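Putative uncharacterized protein (PDB 3RQA) is of unknown function but folds as an atypical PilZ domain, probably related to cyclic di-GMP receptors, and assembles into a tetramer through an unusual helical bundle. Local coordinates at residues H105-R109 with F161-G165. Sequence-based numbering, arbitrary orientation.
Sequences HWSVR and FAPLG
At one end of the PilZ β-barrel, the turn that leads from strand 101-107 into strand 110-115 meets the last residue of strand 155-161 and the loop that runs on into helix 165-185. Build H105-S107 extended, then turn the backbone at V108 and R109. S107 OG accepts from R109 N at 3.0 Å, an ST turn, and is also hydrogen-bonded to L18 O. R109 lies opposite F161, CA to CA 5.9 Å, and F161 N donates to R109 O at 2.8 Å, just where antiparallel strands 110-115 and 155-161 begin and end. The CA-to-CB bond of R109 points away from F161-G165; NH1 is hydrogen-bonded to A20 O. F161, the residue most covered here, points its CB toward the turn; in the m rotamer (chi1 -53°) its electropositive C-H edge faces two carbonyls, S107 O 3.4 Å from F161 CE2 and V108 O 3.4 Å from F161 CD2. It meets W106 rim to rim, planes at 78° and W106 CD1 3.9 Å from F161 CZ. L164 CD1 lies 3.5 Å from V108 O and makes apolar contact with V108 CG2 at 4.3 Å. One water bridges the segments, donating to R109 O at 2.9 Å and F161 O at 2.8 Å.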
loop_
_atom_site.group_PDB
_atom_site.type_symbol
_atom_site.label_atom_id
_atom_site.label_comp_id
_atom_site.label_asym_id
_atom_site.label_seq_id
_atom_site.Cartn_x
_atom_site.Cartn_y
_atom_site.Cartn_z
ATOM N N HIS C 105 2.189 -14.053 -29.381
ATOM C CA HIS C 105 0.948 -14.485 -29.995
ATOM C C HIS C 105 0.233 -15.185 -28.852
ATOM O O HIS C 105 0.626 -16.270 -28.414
ATOM C CB HIS C 105 1.196 -15.446 -31.158
ATOM C CG HIS C 105 0.130 -15.400 -32.209
ATOM N ND1 HIS C 105 -0.172 -16.475 -33.016
ATOM C CD2 HIS C 105 -0.708 -14.403 -32.584
ATOM C CE1 HIS C 105 -1.151 -16.145 -33.840
ATOM N NE2 HIS C 105 -1.493 -14.893 -33.598
ATOM N N TRP C 106 -0.833 -14.551 -28.386
ATOM C CA TRP C 106 -1.595 -15.012 -27.235
ATOM C C TRP C 106 -3.037 -15.455 -27.502
ATOM O O TRP C 106 -3.817 -14.729 -28.121
ATOM C CB TRP C 106 -1.577 -13.866 -26.212
ATOM C CG TRP C 106 -2.044 -14.155 -24.834
ATOM C CD1 TRP C 106 -2.250 -15.379 -24.262
ATOM C CD2 TRP C 106 -2.279 -13.185 -23.807
ATOM N NE1 TRP C 106 -2.594 -15.231 -22.939
ATOM C CE2 TRP C 106 -2.620 -13.893 -22.634
ATOM C CE3 TRP C 106 -2.235 -11.783 -23.765
ATOM C CZ2 TRP C 106 -2.915 -13.242 -21.422
ATOM C CZ3 TRP C 106 -2.531 -11.137 -22.561
ATOM C CH2 TRP C 106 -2.867 -11.868 -21.408
ATOM N N SER C 107 -3.379 -16.649 -27.023
ATOM C CA SER C 107 -4.735 -17.187 -27.141
ATOM C C SER C 107 -5.087 -17.741 -25.756
ATOM O O SER C 107 -4.251 -17.766 -24.860
ATOM C CB SER C 107 -4.817 -18.317 -28.182
ATOM O OG SER C 107 -4.471 -19.578 -27.621
ATOM N N VAL C 108 -6.326 -18.182 -25.593
ATOM C CA VAL C 108 -6.790 -18.730 -24.334
ATOM C C VAL C 108 -6.048 -20.021 -23.996
ATOM O O VAL C 108 -5.928 -20.382 -22.830
ATOM C CB VAL C 108 -8.313 -19.027 -24.401
ATOM C CG1 VAL C 108 -8.582 -20.130 -25.400
ATOM C CG2 VAL C 108 -8.841 -19.419 -23.034
ATOM N N ARG C 109 -5.547 -20.702 -25.021
ATOM C CA ARG C 109 -4.838 -21.971 -24.851
ATOM C C ARG C 109 -3.373 -21.870 -24.453
ATOM O O ARG C 109 -2.868 -22.707 -23.699
ATOM C CB ARG C 109 -4.903 -22.790 -26.137
ATOM C CG ARG C 109 -6.297 -23.165 -26.583
ATOM C CD ARG C 109 -6.233 -23.941 -27.886
ATOM N NE ARG C 109 -7.531 -24.017 -28.543
ATOM C CZ ARG C 109 -7.692 -23.958 -29.858
ATOM N NH1 ARG C 109 -6.630 -23.825 -30.645
ATOM N NH2 ARG C 109 -8.912 -24.016 -30.384
ATOM N N PHE C 161 -0.942 -23.397 -21.735
ATOM C CA PHE C 161 -1.309 -23.207 -20.334
ATOM C C PHE C 161 -1.908 -24.480 -19.751
ATOM O O PHE C 161 -2.566 -25.243 -20.454
ATOM C CB PHE C 161 -2.334 -22.059 -20.155
ATOM C CG PHE C 161 -1.918 -20.747 -20.793
ATOM C CD1 PHE C 161 -0.679 -20.174 -20.510
ATOM C CD2 PHE C 161 -2.774 -20.090 -21.681
ATOM C CE1 PHE C 161 -0.292 -18.973 -21.104
ATOM C CE2 PHE C 161 -2.401 -18.888 -22.282
ATOM C CZ PHE C 161 -1.158 -18.329 -21.994
ATOM N N ALA C 162 -1.647 -24.713 -18.468
ATOM C CA ALA C 162 -2.221 -25.860 -17.779
ATOM C C ALA C 162 -3.698 -25.456 -17.651
ATOM O O ALA C 162 -4.014 -24.270 -17.745
ATOM C CB ALA C 162 -1.587 -26.019 -16.401
ATOM N N PRO C 163 -4.616 -26.419 -17.456
ATOM C CA PRO C 163 -6.031 -26.042 -17.339
ATOM C C PRO C 163 -6.226 -24.837 -16.438
ATOM O O PRO C 163 -5.736 -24.817 -15.314
ATOM C CB PRO C 163 -6.674 -27.305 -16.783
ATOM C CG PRO C 163 -5.874 -28.376 -17.460
ATOM C CD PRO C 163 -4.452 -27.876 -17.301
ATOM N N LEU C 164 -6.946 -23.842 -16.948
ATOM C CA LEU C 164 -7.202 -22.599 -16.229
ATOM C C LEU C 164 -8.404 -22.611 -15.292
ATOM O O LEU C 164 -8.563 -21.697 -14.486
ATOM C CB LEU C 164 -7.390 -21.450 -17.226
ATOM C CG LEU C 164 -6.228 -21.216 -18.199
ATOM C CD1 LEU C 164 -6.734 -20.521 -19.437
ATOM C CD2 LEU C 164 -5.137 -20.403 -17.521
ATOM N N GLY C 165 -9.253 -23.625 -15.392
ATOM C CA GLY C 165 -10.432 -23.653 -14.541
ATOM C C GLY C 165 -11.489 -22.752 -15.157
ATOM O O GLY C 165 -11.158 -21.804 -15.867
HETATM O O HOH W 1 -4.387 -24.788 -22.470
#